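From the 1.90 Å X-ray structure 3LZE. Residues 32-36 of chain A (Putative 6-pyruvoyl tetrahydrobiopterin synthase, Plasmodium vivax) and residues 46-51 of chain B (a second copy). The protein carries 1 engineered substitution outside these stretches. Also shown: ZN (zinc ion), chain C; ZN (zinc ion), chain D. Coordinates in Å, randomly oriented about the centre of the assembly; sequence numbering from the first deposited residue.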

# COMPACT_ATOMS: atom_id res chain seq x y z
N PHE A 32 -8.44 5.85 14.92
CA PHE A 32 -9.21 6.86 15.61
C PHE A 32 -8.86 8.20 15.02
O PHE A 32 -7.68 8.59 15.00
CB PHE A 32 -9.03 6.81 17.14
CG PHE A 32 -7.62 6.77 17.61
CD1 PHE A 32 -6.97 7.95 18.01
CD2 PHE A 32 -6.95 5.56 17.74
CE1 PHE A 32 -5.70 7.90 18.50
CE2 PHE A 32 -5.67 5.52 18.21
CZ PHE A 32 -5.04 6.70 18.60
N ASN A 33 -9.90 8.86 14.52
CA ASN A 33 -9.78 10.10 13.81
C ASN A 33 -10.02 11.21 14.84
O ASN A 33 -11.15 11.41 15.28
CB ASN A 33 -10.77 10.10 12.64
CG ASN A 33 -10.55 8.91 11.66
OD1 ASN A 33 -9.49 8.26 11.65
ND2 ASN A 33 -11.56 8.62 10.87
N CYS A 34 -8.94 11.86 15.29
CA CYS A 34 -9.00 12.76 16.41
C CYS A 34 -8.37 14.11 16.09
O CYS A 34 -7.57 14.23 15.15
CB CYS A 34 -8.25 12.15 17.59
SG CYS A 34 -9.16 10.74 18.30
N ALA A 35 -8.76 15.13 16.85
CA ALA A 35 -8.12 16.43 16.82
C ALA A 35 -7.17 16.45 18.00
O ALA A 35 -7.44 15.80 19.01
CB ALA A 35 -9.15 17.58 16.96
N HIS A 36 -6.13 17.26 17.92
CA HIS A 36 -5.22 17.46 19.07
C HIS A 36 -4.36 18.68 18.75
O HIS A 36 -4.50 19.28 17.68
CB HIS A 36 -4.36 16.26 19.30
CG HIS A 36 -3.13 16.21 18.44
ND1 HIS A 36 -1.88 16.06 18.97
CD2 HIS A 36 -2.96 16.32 17.09
CE1 HIS A 36 -0.98 16.06 17.99
NE2 HIS A 36 -1.62 16.20 16.85
ZN ZN C . -14.52 13.80 9.69
ZN ZN D . -0.43 16.34 15.10
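Chain B (46-51) TLHGHN

Chain B lies across chain A as a second extended segment. Residues 32-36 of chain A form a strand that begins earlier in the chain. In chain B, Thr B46 and Leu B47 belong to a loop or turn, and residues 48-51 form a strand that continues beyond the stretch. The two strands are steeply crossed. Their N-to-C directions differ by 109°, and their axes approach to 3.5 Å. The crossing is centred near Cys A34 and His B48, whose CA atoms lie 4.2 Å apart. Together the two stretches bury 257 Å².

No hydrogen bond links the two stretches, so the backbones do not pair here as in a sheet. They pack closely instead. Cys A34 C lies 3.9 Å from His B48 C, and Ala A35 N lies 3.8 Å from Gly B49 N. Gly B49 CA makes a CA-H...O contact with Cys A34 O at 3.5 Å, with an angle of 122° at the hydrogen. The lack of a side chain matters at this point: an ideal CB on Gly B49 would sit 2.6 Å from Cys A34 O, which is a clash. Gly B49 is nearly fully extended, with phi/psi of -167/173.

The side chains of chain A alternate. Asn A33 and Ala A35 point toward chain B, while Cys A34 points away and meets it through its backbone. Asn A33 has the largest covered area, 65 Å². Its CB lies 3.3 Å from Gly B49 O, and its O lies 3.2 Å from His B48 CB. Asn A33 ND2 comes 3.6 Å from His B50 CE1, at the edge of the imidazole and near its plane.

The apolar contact is small. Ala A35 CB lies 4.1 Å from Leu B47 CG; the Leu B47 side chain starts sideways, but its end comes nearer to chain A. The same Ala A35 CB is 3.6 Å from His B48 O.

Each stretch also contributes to a zinc site. The chain C zinc is bound by His B48 NE2 at 2.0 Å and His B50 NE2 at 2.1 Å, with water 2 at 2.2 Å from the metal and one further ligand elsewhere in the structure. The His B48 ring is also held by a hydrogen bond from its ND1 to Thr B46 O, 2.8 Å long. This leaves NE2 free to bind the metal. His A36 NE2 binds the other zinc, chain D, at 2.1 Å. His A36 makes no contact with the chain B stretch.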

# COMPACT_ATOMS: atom_id res chain seq x y z
N THR B 46 -19.07 15.33 16.63
CA THR B 46 -18.08 15.88 17.53
C THR B 46 -16.83 16.33 16.73
O THR B 46 -16.56 15.87 15.62
CB THR B 46 -17.68 14.83 18.60
OG1 THR B 46 -17.43 13.57 17.96
CG2 THR B 46 -18.83 14.60 19.60
N LEU B 47 -16.09 17.24 17.33
CA LEU B 47 -14.79 17.62 16.85
C LEU B 47 -13.83 16.45 16.78
O LEU B 47 -13.68 15.66 17.73
CB LEU B 47 -14.19 18.66 17.78
CG LEU B 47 -12.83 19.24 17.40
CD1 LEU B 47 -12.97 20.08 16.16
CD2 LEU B 47 -12.31 20.09 18.60
N HIS B 48 -13.14 16.38 15.65
CA HIS B 48 -12.19 15.32 15.36
C HIS B 48 -11.29 15.83 14.26
O HIS B 48 -11.24 17.04 14.04
CB HIS B 48 -12.93 14.04 14.97
CG HIS B 48 -13.73 14.12 13.69
ND1 HIS B 48 -15.04 14.56 13.66
CD2 HIS B 48 -13.45 13.67 12.45
CE1 HIS B 48 -15.50 14.46 12.42
NE2 HIS B 48 -14.56 13.93 11.66
N GLY B 49 -10.65 14.93 13.52
CA GLY B 49 -9.67 15.33 12.56
C GLY B 49 -9.30 14.23 11.61
O GLY B 49 -9.72 13.09 11.76
N HIS B 50 -8.50 14.59 10.62
CA HIS B 50 -8.11 13.69 9.54
C HIS B 50 -6.81 14.12 8.89
O HIS B 50 -6.49 15.33 8.86
CB HIS B 50 -9.12 13.69 8.41
CG HIS B 50 -10.49 13.28 8.82
ND1 HIS B 50 -10.80 11.99 9.19
CD2 HIS B 50 -11.65 13.98 8.87
CE1 HIS B 50 -12.09 11.92 9.48
NE2 HIS B 50 -12.62 13.12 9.30
N ASN B 51 -6.11 13.12 8.34
CA ASN B 51 -5.02 13.30 7.41
C ASN B 51 -5.64 13.27 6.04
O ASN B 51 -5.80 12.21 5.43
CB ASN B 51 -3.98 12.16 7.55
CG ASN B 51 -3.36 12.09 8.91
OD1 ASN B 51 -3.07 13.14 9.50
ND2 ASN B 51 -3.13 10.87 9.44
O HOH W 1 1.31 17.19 16.21
O HOH W 2 -16.73 13.88 9.35